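Local coordinates for superantigen-like protein SSL10 (Staphylococcus aureus subsp. aureus, PDB 6LWT) that probably inhibits classical-pathway complement activation by binding the Fc region of human IgG, and probably also hinders plasma clotting by binding prothrombin, at residues 56-62 against 180-186. Coordinates in Å, arbitrary orientation, origin at the centre of the assembly. Residues are numbered along the deposited sequence.
Sequences PGNDKSK and FKYMGEV
This is an interdomain loop-to-loop contact, joining the N-terminal OB-fold to the C-terminal beta-grasp domain in the two-domain architecture of the staphylococcal toxin family. On the OB side, 56-62 follows strand 49-54 and makes a 3-10 turn at 57-59, with Asp59 N hydrogen-bonded to Pro56 O (3.0 Å); helical phi/psi values continue through Lys62. On the beta-grasp side, 180-186 opens with a 3-10 turn at 180-182, closed by the hydrogen bond Met183 N to Phe180 O (3.0 Å), and runs into strand 186-188. The backbones come nearest at Pro56-Lys181 (CA-CA 5.1 Å) and Asp59-Gly184 (CA-CA 6.1 Å), and the two segments bury 299 Å² between them. Pro56 points its CB toward 180-186; its CG lies 3.4 Å from Phe180 O. Asn58, chi1 m, donates ND2 to Lys181 O at 3.0 Å. With Asp59 in its m rotamer, a CB on Gly184 would clash, 1.8 Å from Asp59 OD2, which lies 3.3 Å from Gly184 CA. Lys62 reaches back to form a salt bridge with Asp59 (NZ-OD1 3.4 Å) and a weak hydrogen bond from NZ to Gly184 O (3.3 Å). Behind, Met183 packs on Val89 of strand 85-93 and Lys134 of helix 133-148. One water fills the gap, accepting from Gly184 N at 2.8 Å and lying 3.1 Å from Asp59 OD2 and 2.8 Å from Lys181 O.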
ATOM      1  N   PRO A  56      11.755  -5.981   2.650  1.00 28.56           N
ATOM      2  CA  PRO A  56      12.624  -4.782   2.696  1.00 30.64           C
ATOM      3  C   PRO A  56      13.591  -4.778   3.891  1.00 32.00           C
ATOM      4  O   PRO A  56      13.247  -5.299   4.959  1.00 31.21           O
ATOM      5  CB  PRO A  56      11.634  -3.621   2.858  1.00 31.42           C
ATOM      6  CG  PRO A  56      10.310  -4.147   2.410  1.00 30.55           C
ATOM      7  CD  PRO A  56      10.319  -5.624   2.620  1.00 29.63           C
ATOM      8  N   GLY A  57      14.777  -4.193   3.705  1.00 33.43           N
ATOM      9  CA  GLY A  57      15.840  -4.218   4.726  1.00 35.33           C
ATOM     10  C   GLY A  57      15.398  -3.734   6.099  1.00 37.90           C
ATOM     11  O   GLY A  57      15.844  -4.266   7.121  1.00 36.78           O
ATOM     12  N   ASN A  58      14.510  -2.735   6.115  1.00 39.92           N
ATOM     13  CA  ASN A  58      13.940  -2.173   7.357  1.00 42.50           C
ATOM     14  C   ASN A  58      13.169  -3.153   8.247  1.00 46.02           C
ATOM     15  O   ASN A  58      13.048  -2.911   9.456  1.00 47.96           O
ATOM     16  CB  ASN A  58      13.019  -0.973   7.042  1.00 43.06           C
ATOM     17  CG  ASN A  58      13.792   0.291   6.671  1.00 43.28           C
ATOM     18  OD1 ASN A  58      14.818   0.592   7.270  1.00 44.31           O
ATOM     19  ND2 ASN A  58      13.286   1.050   5.693  1.00 43.54           N
ATOM     20  N   ASP A  59      12.653  -4.239   7.663  1.00 45.10           N
ATOM     21  CA  ASP A  59      11.769  -5.175   8.374  1.00 49.82           C
ATOM     22  C   ASP A  59      12.428  -6.496   8.796  1.00 47.55           C
ATOM     23  O   ASP A  59      11.729  -7.402   9.277  1.00 46.34           O
ATOM     24  CB  ASP A  59      10.549  -5.456   7.500  1.00 51.91           C
ATOM     25  CG  ASP A  59      10.006  -4.198   6.872  1.00 56.96           C
ATOM     26  OD1 ASP A  59       9.493  -3.331   7.619  1.00 59.43           O
ATOM     27  OD2 ASP A  59      10.135  -4.062   5.636  1.00 60.96           O
ATOM     28  N   LYS A  60      13.753  -6.600   8.636  1.00 48.74           N
ATOM     29  CA  LYS A  60      14.494  -7.842   8.948  1.00 50.33           C
ATOM     30  C   LYS A  60      14.276  -8.365  10.369  1.00 47.06           C
ATOM     31  O   LYS A  60      14.154  -9.576  10.573  1.00 43.30           O
ATOM     32  CB  LYS A  60      15.996  -7.682   8.674  1.00 54.56           C
ATOM     33  CG  LYS A  60      16.726  -6.614   9.494  1.00 57.78           C
ATOM     34  CD  LYS A  60      18.213  -6.573   9.146  1.00 62.07           C
ATOM     35  CE  LYS A  60      18.503  -5.934   7.786  1.00 63.07           C
ATOM     36  NZ  LYS A  60      18.577  -4.447   7.845  1.00 63.49           N
ATOM     37  N   SER A  61      14.210  -7.447  11.332  1.00 48.27           N
ATOM     38  CA  SER A  61      14.024  -7.796  12.748  1.00 49.25           C
ATOM     39  C   SER A  61      12.733  -8.557  13.054  1.00 49.34           C
ATOM     40  O   SER A  61      12.684  -9.324  14.020  1.00 48.34           O
ATOM     41  CB  SER A  61      14.076  -6.544  13.624  1.00 50.48           C
ATOM     42  OG  SER A  61      15.413  -6.176  13.857  1.00 56.12           O
ATOM     43  N   LYS A  62      11.688  -8.332  12.260  1.00 45.26           N
ATOM     44  CA  LYS A  62      10.423  -9.050  12.457  1.00 45.73           C
ATOM     45  C   LYS A  62      10.483 -10.492  11.944  1.00 43.93           C
ATOM     46  O   LYS A  62       9.760 -11.366  12.453  1.00 44.99           O
ATOM     47  CB  LYS A  62       9.270  -8.288  11.797  1.00 43.89           C
ATOM     48  CG  LYS A  62       8.974  -6.964  12.489  1.00 44.75           C
ATOM     49  CD  LYS A  62       7.866  -6.177  11.799  1.00 45.85           C
ATOM     50  CE  LYS A  62       8.343  -5.625  10.461  1.00 46.61           C
ATOM     51  NZ  LYS A  62       7.382  -4.656   9.878  1.00 46.12           N
ATOM     52  N   PHE A 180      10.344   0.667  -2.351  1.00 22.01           N
ATOM     53  CA  PHE A 180      10.318  -0.686  -1.787  1.00 22.94           C
ATOM     54  C   PHE A 180      10.665  -0.684  -0.308  1.00 22.02           C
ATOM     55  O   PHE A 180      10.023  -1.384   0.480  1.00 20.49           O
ATOM     56  CB  PHE A 180      11.286  -1.641  -2.525  1.00 24.73           C
ATOM     57  CG  PHE A 180      10.824  -2.097  -3.902  1.00 25.25           C
ATOM     58  CD1 PHE A 180       9.562  -1.805  -4.412  1.00 26.40           C
ATOM     59  CD2 PHE A 180      11.673  -2.906  -4.670  1.00 27.71           C
ATOM     60  CE1 PHE A 180       9.168  -2.264  -5.658  1.00 26.68           C
ATOM     61  CE2 PHE A 180      11.280  -3.373  -5.917  1.00 27.98           C
ATOM     62  CZ  PHE A 180      10.026  -3.047  -6.415  1.00 27.24           C
ATOM     63  N   LYS A 181      11.629   0.151   0.076  1.00 23.14           N
ATOM     64  CA  LYS A 181      12.117   0.185   1.458  1.00 23.97           C
ATOM     65  C   LYS A 181      11.035   0.529   2.495  1.00 23.65           C
ATOM     66  O   LYS A 181      11.223   0.238   3.680  1.00 22.28           O
ATOM     67  CB  LYS A 181      13.303   1.157   1.602  1.00 26.94           C
ATOM     68  CG  LYS A 181      12.949   2.635   1.482  1.00 28.62           C
ATOM     69  CD  LYS A 181      14.155   3.538   1.717  1.00 33.12           C
ATOM     70  CE  LYS A 181      14.693   4.158   0.445  1.00 37.79           C
ATOM     71  NZ  LYS A 181      15.217   5.538   0.713  1.00 41.30           N
ATOM     72  N   TYR A 182       9.926   1.144   2.053  1.00 20.88           N
ATOM     73  CA  TYR A 182       8.822   1.517   2.945  1.00 21.42           C
ATOM     74  C   TYR A 182       7.618   0.583   2.911  1.00 21.44           C
ATOM     75  O   TYR A 182       6.649   0.819   3.639  1.00 19.96           O
ATOM     76  CB  TYR A 182       8.358   2.951   2.626  1.00 20.66           C
ATOM     77  CG  TYR A 182       9.473   3.965   2.742  1.00 21.15           C
ATOM     78  CD1 TYR A 182      10.180   4.096   3.930  1.00 21.81           C
ATOM     79  CD2 TYR A 182       9.818   4.801   1.673  1.00 21.20           C
ATOM     80  CE1 TYR A 182      11.217   5.020   4.055  1.00 23.60           C
ATOM     81  CE2 TYR A 182      10.844   5.736   1.788  1.00 22.01           C
ATOM     82  CZ  TYR A 182      11.552   5.829   2.975  1.00 23.54           C
ATOM     83  OH  TYR A 182      12.589   6.726   3.126  1.00 24.84           O
ATOM     84  N   MET A 183       7.677  -0.477   2.107  1.00 20.14           N
ATOM     85  CA  MET A 183       6.514  -1.337   1.898  1.00 20.26           C
ATOM     86  C   MET A 183       6.294  -2.372   2.994  1.00 20.76           C
ATOM     87  O   MET A 183       5.296  -3.086   2.963  1.00 22.93           O
ATOM     88  CB  MET A 183       6.600  -2.031   0.539  1.00 19.88           C
ATOM     89  CG  MET A 183       6.353  -1.073  -0.599  1.00 19.45           C
ATOM     90  SD  MET A 183       6.501  -1.874  -2.184  1.00 20.00           S
ATOM     91  CE  MET A 183       6.009  -0.548  -3.253  1.00 19.61           C
ATOM     92  N   GLY A 184       7.196  -2.441   3.964  1.00 21.21           N
ATOM     93  CA  GLY A 184       7.012  -3.321   5.099  1.00 23.98           C
ATOM     94  C   GLY A 184       6.473  -2.672   6.355  1.00 24.76           C
ATOM     95  O   GLY A 184       5.995  -3.404   7.213  1.00 25.24           O
ATOM     96  N   GLU A 185       6.574  -1.336   6.465  1.00 25.44           N
ATOM     97  CA  GLU A 185       6.058  -0.534   7.609  1.00 27.68           C
ATOM     98  C   GLU A 185       4.621  -0.921   7.947  1.00 24.48           C
ATOM     99  O   GLU A 185       3.796  -0.940   7.043  1.00 22.15           O
ATOM    100  CB  GLU A 185       6.016   0.962   7.247  1.00 32.47           C
ATOM    101  CG  GLU A 185       7.308   1.756   7.395  1.00 39.78           C
ATOM    102  CD  GLU A 185       7.363   2.667   8.626  1.00 43.33           C
ATOM    103  OE1 GLU A 185       8.467   3.161   8.892  1.00 50.88           O
ATOM    104  OE2 GLU A 185       6.349   2.900   9.334  1.00 45.72           O
ATOM    105  N   VAL A 186       4.313  -1.138   9.224  1.00 22.66           N
ATOM    106  CA  VAL A 186       2.967  -1.561   9.657  1.00 23.49           C
ATOM    107  C   VAL A 186       2.330  -0.436  10.458  1.00 23.53           C
ATOM    108  O   VAL A 186       2.967   0.115  11.348  1.00 24.76           O
ATOM    109  CB  VAL A 186       3.011  -2.837  10.517  1.00 25.83           C
ATOM    110  CG1 VAL A 186       1.620  -3.203  11.030  1.00 26.29           C
ATOM    111  CG2 VAL A 186       3.602  -3.995   9.726  1.00 26.60           C
TER
HETATM  112  O   HOH W   1       9.298  -1.114   5.228  1.00 24.57           O